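Local coordinates for DUF5624 domain-containing protein (Legionella pneumophila subsp. pneumophila, PDB 4JX2) that is of unknown function but is probably secreted, has a DUF5624 domain and forms a two-fold symmetric pair of chains in the crystal, at the interface of chains A and B. Residues are numbered along the deposited sequence; one frame, centred on the assembly and turned at random. Chains: chain A/B, hypothetical protein.

Contact 1: the interface of chains A and B. Residues chain A 54-56, 59-60, 63, 66; chain B 129, 134, 136, 140.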
loop_
_atom_site.group_PDB
_atom_site.type_symbol
_atom_site.label_atom_id
_atom_site.label_comp_id
_atom_site.label_asym_id
_atom_site.label_seq_id
_atom_site.Cartn_x
_atom_site.Cartn_y
_atom_site.Cartn_z
ATOM N N ILE A 54 -31.813 12.507 4.287
ATOM C CA ILE A 54 -31.579 11.238 3.618
ATOM C C ILE A 54 -31.147 11.615 2.202
ATOM O O ILE A 54 -31.953 12.110 1.422
ATOM C CB ILE A 54 -32.748 10.221 3.689
ATOM C CG1 ILE A 54 -32.941 9.721 5.133
ATOM C CG2 ILE A 54 -32.470 9.022 2.771
ATOM C CD1 ILE A 54 -34.010 10.352 5.848
ATOM N N ASN A 55 -29.846 11.466 1.911
ATOM C CA ASN A 55 -29.300 11.837 0.613
ATOM C C ASN A 55 -29.491 10.688 -0.410
ATOM O O ASN A 55 -30.028 9.620 -0.069
ATOM C CB ASN A 55 -27.829 12.295 0.732
ATOM C CG ASN A 55 -26.818 11.261 1.117
ATOM O OD1 ASN A 55 -26.980 10.049 0.916
ATOM N ND2 ASN A 55 -25.689 11.740 1.595
ATOM N N ILE A 56 -29.056 10.928 -1.664
ATOM C CA ILE A 56 -29.239 9.982 -2.760
ATOM C C ILE A 56 -28.423 8.662 -2.499
ATOM O O ILE A 56 -28.974 7.568 -2.703
ATOM C CB ILE A 56 -28.966 10.687 -4.113
ATOM C CG1 ILE A 56 -30.161 11.638 -4.434
ATOM C CG2 ILE A 56 -28.768 9.683 -5.241
ATOM C CD1 ILE A 56 -29.903 12.796 -5.386
ATOM N N THR A 59 -30.404 6.554 0.011
ATOM C CA THR A 59 -31.574 5.984 -0.658
ATOM C C THR A 59 -31.139 4.763 -1.476
ATOM O O THR A 59 -31.794 3.723 -1.382
ATOM C CB THR A 59 -32.266 7.042 -1.510
ATOM O OG1 THR A 59 -32.574 8.144 -0.662
ATOM C CG2 THR A 59 -33.525 6.519 -2.198
ATOM N N LEU A 60 -30.027 4.876 -2.245
ATOM C CA LEU A 60 -29.500 3.745 -3.019
ATOM C C LEU A 60 -29.201 2.582 -2.098
ATOM O O LEU A 60 -29.622 1.461 -2.373
ATOM C CB LEU A 60 -28.237 4.109 -3.822
ATOM C CG LEU A 60 -27.601 2.948 -4.592
ATOM C CD1 LEU A 60 -28.499 2.485 -5.707
ATOM C CD2 LEU A 60 -26.255 3.324 -5.138
ATOM N N SER A 63 -32.608 1.131 -0.790
ATOM C CA SER A 63 -33.307 0.443 -1.895
ATOM C C SER A 63 -32.671 -0.899 -2.270
ATOM O O SER A 63 -33.379 -1.821 -2.680
ATOM C CB SER A 63 -33.370 1.339 -3.135
ATOM O OG SER A 63 -32.208 1.318 -3.947
ATOM N N LYS A 66 -33.633 -3.794 0.194
ATOM C CA LYS A 66 -34.953 -4.388 -0.065
ATOM C C LYS A 66 -34.782 -5.531 -1.083
ATOM O O LYS A 66 -35.410 -6.586 -0.953
ATOM C CB LYS A 66 -35.955 -3.334 -0.580
ATOM C CG LYS A 66 -36.213 -2.150 0.347
ATOM C CD LYS A 66 -36.581 -0.911 -0.485
ATOM C CE LYS A 66 -37.037 0.280 0.319
ATOM N NZ LYS A 66 -38.202 0.949 -0.323
ATOM N N ILE B 129 -31.970 3.414 -8.243
ATOM C CA ILE B 129 -33.066 3.437 -7.251
ATOM C C ILE B 129 -34.402 3.115 -7.962
ATOM O O ILE B 129 -35.188 2.326 -7.432
ATOM C CB ILE B 129 -33.125 4.797 -6.476
ATOM C CG1 ILE B 129 -31.842 5.033 -5.659
ATOM C CG2 ILE B 129 -34.361 4.879 -5.561
ATOM C CD1 ILE B 129 -31.494 6.502 -5.425
ATOM N N ASP B 134 -37.830 1.470 -6.110
ATOM C CA ASP B 134 -38.001 2.404 -5.005
ATOM C C ASP B 134 -38.443 3.769 -5.580
ATOM O O ASP B 134 -37.685 4.444 -6.291
ATOM C CB ASP B 134 -36.724 2.503 -4.148
ATOM C CG ASP B 134 -36.820 3.366 -2.895
ATOM O OD1 ASP B 134 -37.794 4.138 -2.772
ATOM O OD2 ASP B 134 -35.905 3.286 -2.045
ATOM N N SER B 136 -38.833 6.541 -4.117
ATOM C CA SER B 136 -38.122 7.669 -3.507
ATOM C C SER B 136 -37.242 8.404 -4.512
ATOM O O SER B 136 -36.797 9.503 -4.203
ATOM C CB SER B 136 -37.262 7.203 -2.335
ATOM O OG SER B 136 -38.047 6.571 -1.339
ATOM N N GLN B 140 -36.495 12.481 -4.434
ATOM C CA GLN B 140 -35.071 12.866 -4.374
ATOM C C GLN B 140 -34.699 13.752 -5.572
ATOM O O GLN B 140 -34.024 14.768 -5.386
ATOM C CB GLN B 140 -34.160 11.632 -4.321
ATOM C CG GLN B 140 -34.213 10.867 -2.998
ATOM C CD GLN B 140 -33.457 11.461 -1.834
ATOM O OE1 GLN B 140 -32.972 12.589 -1.850
ATOM N NE2 GLN B 140 -33.383 10.708 -0.765
#
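B:Gln140 and A:Thr59 reach toward each other tip to tip, and the amide nitrogen NE2 of B:Gln140 donates to the hydroxyl OG1 of A:Thr59 at 2.7 Å. That bond is bent, its acceptor well out of the amide plane. The same NE2 gives a straighter bond, 3.0 Å long, to the backbone O of A:Ile54, which lies in the amide plane while the nitrogen sits above the carbonyl plane. A bend at chi2 (-77°) turns the glutamine amide toward this pair of acceptors. A:Thr59 OG1 donates to the backbone O of A:Asn55, so the hydroxyl is held from both chains. CG2 of A:Thr59, anti to its backbone N, points toward chain B, 3.8 Å from both B:Ser136 CB and B:Ile129 CD1. B:Ile129 lays its CG1 against the backbone of helix 56-66, 3.8 Å from A:Leu60 CA. Farther along, B:Asp134 packs its CB beside A:Ser63 CB; its OD1 accepts B:Ser136 OG on the syn side and B:Ser136 N from above the carboxylate plane, which should restrain the group. A long salt bridge from OD2 to poorly ordered A:Lys66 is loose. The patch seats helix 56-66 of one chain on helices 119-131 and 136-155 of the other, and may help hold the pair together.

Contact 2: the interface of chains A and B. Residues chain A 60, 63-64, 67, 338-339; chain B 128-129, 131-132.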
loop_
_atom_site.group_PDB
_atom_site.type_symbol
_atom_site.label_atom_id
_atom_site.label_comp_id
_atom_site.label_asym_id
_atom_site.label_seq_id
_atom_site.Cartn_x
_atom_site.Cartn_y
_atom_site.Cartn_z
ATOM N N LEU A 60 -30.027 4.876 -2.245
ATOM C CA LEU A 60 -29.500 3.745 -3.019
ATOM C C LEU A 60 -29.201 2.582 -2.098
ATOM O O LEU A 60 -29.622 1.461 -2.373
ATOM C CB LEU A 60 -28.237 4.109 -3.822
ATOM C CG LEU A 60 -27.601 2.948 -4.592
ATOM C CD1 LEU A 60 -28.499 2.485 -5.707
ATOM C CD2 LEU A 60 -26.255 3.324 -5.138
ATOM N N SER A 63 -32.608 1.131 -0.790
ATOM C CA SER A 63 -33.307 0.443 -1.895
ATOM C C SER A 63 -32.671 -0.899 -2.270
ATOM O O SER A 63 -33.379 -1.821 -2.680
ATOM C CB SER A 63 -33.370 1.339 -3.135
ATOM O OG SER A 63 -32.208 1.318 -3.947
ATOM N N GLU A 64 -31.331 -0.983 -2.154
ATOM C CA GLU A 64 -30.519 -2.154 -2.477
ATOM C C GLU A 64 -30.694 -3.245 -1.417
ATOM O O GLU A 64 -30.505 -4.429 -1.711
ATOM C CB GLU A 64 -29.038 -1.749 -2.605
ATOM C CG GLU A 64 -28.213 -2.671 -3.491
ATOM C CD GLU A 64 -28.539 -2.669 -4.975
ATOM O OE1 GLU A 64 -28.780 -1.575 -5.535
ATOM O OE2 GLU A 64 -28.513 -3.762 -5.585
ATOM N N LYS A 67 -33.869 -5.321 -2.059
ATOM C CA LYS A 67 -33.485 -6.252 -3.121
ATOM C C LYS A 67 -32.743 -7.474 -2.546
ATOM O O LYS A 67 -31.814 -7.336 -1.747
ATOM C CB LYS A 67 -32.597 -5.524 -4.145
ATOM C CG LYS A 67 -32.798 -5.984 -5.576
ATOM C CD LYS A 67 -31.914 -5.212 -6.538
ATOM C CE LYS A 67 -32.254 -5.516 -7.975
ATOM N NZ LYS A 67 -31.504 -4.644 -8.914
ATOM N N GLU A 338 -22.451 -1.880 -10.750
ATOM C CA GLU A 338 -23.891 -1.852 -10.939
ATOM C C GLU A 338 -24.428 -0.465 -11.295
ATOM O O GLU A 338 -25.439 -0.397 -11.987
ATOM C CB GLU A 338 -24.622 -2.420 -9.715
ATOM C CG GLU A 338 -24.365 -3.911 -9.517
ATOM C CD GLU A 338 -25.156 -4.629 -8.442
ATOM O OE1 GLU A 338 -26.196 -4.092 -7.991
ATOM O OE2 GLU A 338 -24.746 -5.753 -8.072
ATOM N N VAL A 339 -23.766 0.627 -10.875
ATOM C CA VAL A 339 -24.253 1.984 -11.152
ATOM C C VAL A 339 -23.549 2.619 -12.388
ATOM O O VAL A 339 -24.227 3.267 -13.195
ATOM C CB VAL A 339 -24.164 2.910 -9.900
ATOM C CG1 VAL A 339 -24.767 4.282 -10.163
ATOM C CG2 VAL A 339 -24.828 2.267 -8.685
ATOM N N LYS B 128 -30.691 3.835 -10.781
ATOM C CA LYS B 128 -30.537 2.557 -10.094
ATOM C C LYS B 128 -31.669 2.367 -9.071
ATOM O O LYS B 128 -32.295 1.301 -9.079
ATOM C CB LYS B 128 -29.145 2.405 -9.449
ATOM C CG LYS B 128 -28.863 0.983 -8.923
ATOM C CD LYS B 128 -28.773 -0.083 -10.011
ATOM C CE LYS B 128 -28.868 -1.469 -9.432
ATOM N NZ LYS B 128 -28.524 -2.499 -10.441
ATOM N N ILE B 129 -31.970 3.414 -8.243
ATOM C CA ILE B 129 -33.066 3.437 -7.251
ATOM C C ILE B 129 -34.402 3.115 -7.962
ATOM O O ILE B 129 -35.188 2.326 -7.432
ATOM C CB ILE B 129 -33.125 4.797 -6.476
ATOM C CG1 ILE B 129 -31.842 5.033 -5.659
ATOM C CG2 ILE B 129 -34.361 4.879 -5.561
ATOM C CD1 ILE B 129 -31.494 6.502 -5.425
ATOM N N GLU B 131 -34.754 1.386 -10.896
ATOM C CA GLU B 131 -34.615 -0.023 -11.294
ATOM C C GLU B 131 -34.955 -0.980 -10.137
ATOM O O GLU B 131 -35.657 -1.963 -10.360
ATOM C CB GLU B 131 -33.201 -0.296 -11.807
ATOM C CG GLU B 131 -33.043 -1.606 -12.559
ATOM C CD GLU B 131 -31.700 -2.266 -12.338
ATOM O OE1 GLU B 131 -30.703 -1.808 -12.942
ATOM O OE2 GLU B 131 -31.641 -3.217 -11.523
ATOM N N ASN B 132 -34.521 -0.656 -8.903
ATOM C CA ASN B 132 -34.819 -1.430 -7.687
ATOM C C ASN B 132 -36.283 -1.279 -7.233
ATOM O O ASN B 132 -36.664 -1.849 -6.205
ATOM C CB ASN B 132 -33.894 -1.019 -6.529
ATOM C CG ASN B 132 -32.427 -1.210 -6.776
ATOM O OD1 ASN B 132 -31.988 -2.040 -7.584
ATOM N ND2 ASN B 132 -31.629 -0.447 -6.051
#
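This is a mostly polar helix-end interface, in which the end of helix 56-66 in chain A, together with the end of helix 315-339, meets the end of helix 119-131 in chain B and appears to tie the deposited pair together. B:Asn132, just past its helix, is central. Its ND2 donates to the hydroxyl OG of A:Ser63 at 2.8 Å, a fairly straight bond with the acceptor in the amide plane. The same nitrogen donates to the carboxylate OE1 of A:Glu64 at 3.1 Å; it comes from above the carboxylate plane, and the two flat groups stand 78° apart. A bend at chi2 (68°) folds the A:Glu64 chain back toward the amide. At the other end of that amide, the poorly ordered A:Lys67 crosses the asparagine at about a right angle, its NZ modelled 3.0 Å from B:Asn132 OD1 as a donor. The same NZ forms a salt bridge with B:Glu131 OE2 at 3.0 Å. B:Lys128 CG lies 3.6 Å from A:Leu60 CD1, the two chains crossing at a slant. Its NZ makes a longer salt bridge to A:Glu338 OE1 and lies near B:Glu131 on its own side. The alternating charges would be expected to offset one another. B:Asn132 is probably limited in rotation, chiefly by the two ND2 bonds, and the site probably fixes how the helix ends sit against each other.

Contact 3: the interface of chains A and B. Residues chain A 124, 205, 208, 213, 227, 373, 377; chain B 335-336, 339-340.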
loop_
_atom_site.group_PDB
_atom_site.type_symbol
_atom_site.label_atom_id
_atom_site.label_comp_id
_atom_site.label_asym_id
_atom_site.label_seq_id
_atom_site.Cartn_x
_atom_site.Cartn_y
_atom_site.Cartn_z
HETATM N N MSE A 124 26.658 -8.545 5.568
HETATM C CA MSE A 124 26.493 -7.518 4.516
HETATM C C MSE A 124 26.485 -6.111 5.141
HETATM O O MSE A 124 27.189 -5.211 4.674
HETATM C CB MSE A 124 25.201 -7.742 3.722
HETATM C CG MSE A 124 25.245 -8.927 2.801
HETATM SE SE MSE A 124 23.433 -9.343 2.160
HETATM C CE MSE A 124 23.553 -11.303 2.123
HETATM N N MSE A 205 32.198 -5.577 0.523
HETATM C CA MSE A 205 31.031 -6.106 -0.194
HETATM C C MSE A 205 31.426 -7.245 -1.144
HETATM O O MSE A 205 30.843 -8.328 -1.085
HETATM C CB MSE A 205 30.305 -4.997 -0.995
HETATM C CG MSE A 205 29.685 -3.884 -0.157
HETATM SE SE MSE A 205 28.126 -4.442 0.850
HETATM C CE MSE A 205 27.290 -2.724 0.929
ATOM N N LEU A 208 33.151 -10.370 0.655
ATOM C CA LEU A 208 32.107 -11.117 1.366
ATOM C C LEU A 208 31.350 -12.060 0.407
ATOM O O LEU A 208 31.134 -13.236 0.741
ATOM C CB LEU A 208 31.129 -10.147 2.066
ATOM C CG LEU A 208 29.837 -10.746 2.627
ATOM C CD1 LEU A 208 30.092 -11.577 3.898
ATOM C CD2 LEU A 208 28.835 -9.677 2.867
ATOM N N LEU A 213 29.509 -15.874 0.819
ATOM C CA LEU A 213 28.180 -16.108 0.258
ATOM C C LEU A 213 28.183 -17.143 -0.876
ATOM O O LEU A 213 27.303 -17.995 -0.907
ATOM C CB LEU A 213 27.536 -14.788 -0.210
ATOM C CG LEU A 213 27.289 -13.736 0.873
ATOM C CD1 LEU A 213 26.786 -12.446 0.274
ATOM C CD2 LEU A 213 26.359 -14.250 1.963
HETATM N N MSE A 227 20.868 -19.785 3.318
HETATM C CA MSE A 227 19.844 -18.748 3.420
HETATM C C MSE A 227 18.531 -19.200 2.821
HETATM O O MSE A 227 17.510 -19.003 3.462
HETATM C CB MSE A 227 20.305 -17.447 2.788
HETATM C CG MSE A 227 21.254 -16.714 3.697
HETATM SE SE MSE A 227 21.639 -14.958 3.102
HETATM C CE MSE A 227 22.911 -15.359 1.583
ATOM N N LEU A 373 15.905 -13.555 -3.623
ATOM C CA LEU A 373 16.459 -13.054 -2.365
ATOM C C LEU A 373 17.048 -11.654 -2.571
ATOM O O LEU A 373 16.767 -10.760 -1.762
ATOM C CB LEU A 373 17.531 -14.015 -1.829
ATOM C CG LEU A 373 18.343 -13.602 -0.590
ATOM C CD1 LEU A 373 17.440 -13.326 0.627
ATOM C CD2 LEU A 373 19.353 -14.656 -0.254
ATOM N N LEU A 377 15.454 -8.222 -0.885
ATOM C CA LEU A 377 16.263 -7.384 -0.003
ATOM C C LEU A 377 16.425 -5.960 -0.560
ATOM O O LEU A 377 16.391 -5.024 0.227
ATOM C CB LEU A 377 17.626 -8.035 0.262
ATOM C CG LEU A 377 18.647 -7.269 1.111
ATOM C CD1 LEU A 377 18.147 -7.031 2.549
ATOM C CD2 LEU A 377 19.988 -7.970 1.094
ATOM N N ILE B 335 22.912 -2.047 -0.372
ATOM C CA ILE B 335 23.623 -3.242 0.103
ATOM C C ILE B 335 23.334 -4.445 -0.803
ATOM O O ILE B 335 24.284 -5.085 -1.247
ATOM C CB ILE B 335 23.354 -3.532 1.606
ATOM C CG1 ILE B 335 23.981 -2.405 2.490
ATOM C CG2 ILE B 335 23.911 -4.908 1.997
ATOM C CD1 ILE B 335 23.401 -2.257 3.844
ATOM N N ALA B 336 22.054 -4.688 -1.147
ATOM C CA ALA B 336 21.659 -5.796 -2.022
ATOM C C ALA B 336 22.338 -5.733 -3.390
ATOM O O ALA B 336 22.826 -6.757 -3.869
ATOM C CB ALA B 336 20.166 -5.807 -2.199
ATOM N N VAL B 339 26.425 -5.976 -2.862
ATOM C CA VAL B 339 26.929 -7.285 -2.442
ATOM C C VAL B 339 26.547 -8.431 -3.426
ATOM O O VAL B 339 27.397 -9.266 -3.691
ATOM C CB VAL B 339 26.593 -7.671 -0.977
ATOM C CG1 VAL B 339 25.113 -7.991 -0.790
ATOM C CG2 VAL B 339 27.426 -8.869 -0.549
ATOM N N PHE B 340 25.303 -8.493 -3.932
ATOM C CA PHE B 340 24.860 -9.596 -4.769
ATOM C C PHE B 340 25.095 -9.360 -6.275
ATOM O O PHE B 340 24.263 -9.755 -7.098
ATOM C CB PHE B 340 23.379 -9.875 -4.501
ATOM C CG PHE B 340 23.045 -10.565 -3.197
ATOM C CD1 PHE B 340 23.649 -11.777 -2.856
ATOM C CD2 PHE B 340 22.020 -10.084 -2.384
ATOM C CE1 PHE B 340 23.292 -12.446 -1.688
ATOM C CE2 PHE B 340 21.659 -10.757 -1.222
ATOM C CZ PHE B 340 22.283 -11.942 -0.892
#
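B:Val339, the last residue of helix 315-339, and B:Phe340 just beyond it enter an apolar pocket of chain A lined by residues of helices 119-131, 205-213 and 366-378. The methyl CE of selenomethionine A:Met124 meets the tip of the B:Phe340 ring at CZ, the two side chains crossing at about a right angle. A:Leu373 CD2 approaches B:Phe340 CZ at 4.0 Å. Along the ring's flanks, A:Leu213 CD1 is 4.0 Å from B:Phe340 CE1, and A:Leu377 CD2 lies near CE2. B:Ala336 CB rests on CG and CD2 of A:Leu377, the same leucine that reaches the ring. One face of the ring is covered toward its rim by CG1 of the neighbouring B:Val339. That branch sits between the backbone N and the carbonyl carbon (chi1 71°) and also packs on the selenium of A:Met124 at 3.7 Å. The valine's other branch, CG2, lies among A:Met205 O, A:Leu213 CD1 and A:Leu208 CD2. One turn back along the helix, B:Ile335 lays CG2 against A:Met124 CB at 3.6 Å. The chi2 bend of selenomethionine A:Met205 (-71°) brings its methyl CE to B:Ile335 CG1, 3.7 Å away. A:Met227 is a more distant neighbour of the ring. The contact is made almost wholly by apolar groups, with no polar pair within bonding reach, and this insertion probably anchors the end of helix 315-339 in its partner.

Contacts 1 and 2 form one continuous patch: their C-alpha centres lie about 8 Å apart, and they share A:Leu60, A:Ser63 and B:Ile129. The centre of contact 3, in the copy given, is about 59 Å from that of contact 1 and 56 Å from that of contact 2. Its twin, however, with A:Val339 entering the pocket of chain B, adjoins contacts 1 and 2, since contact 2 already holds A:Val339 and helix 119-131 of chain B. The contacts therefore cluster at two symmetry-related ends of the pair, though the crystal alone does not show a dimer in solution.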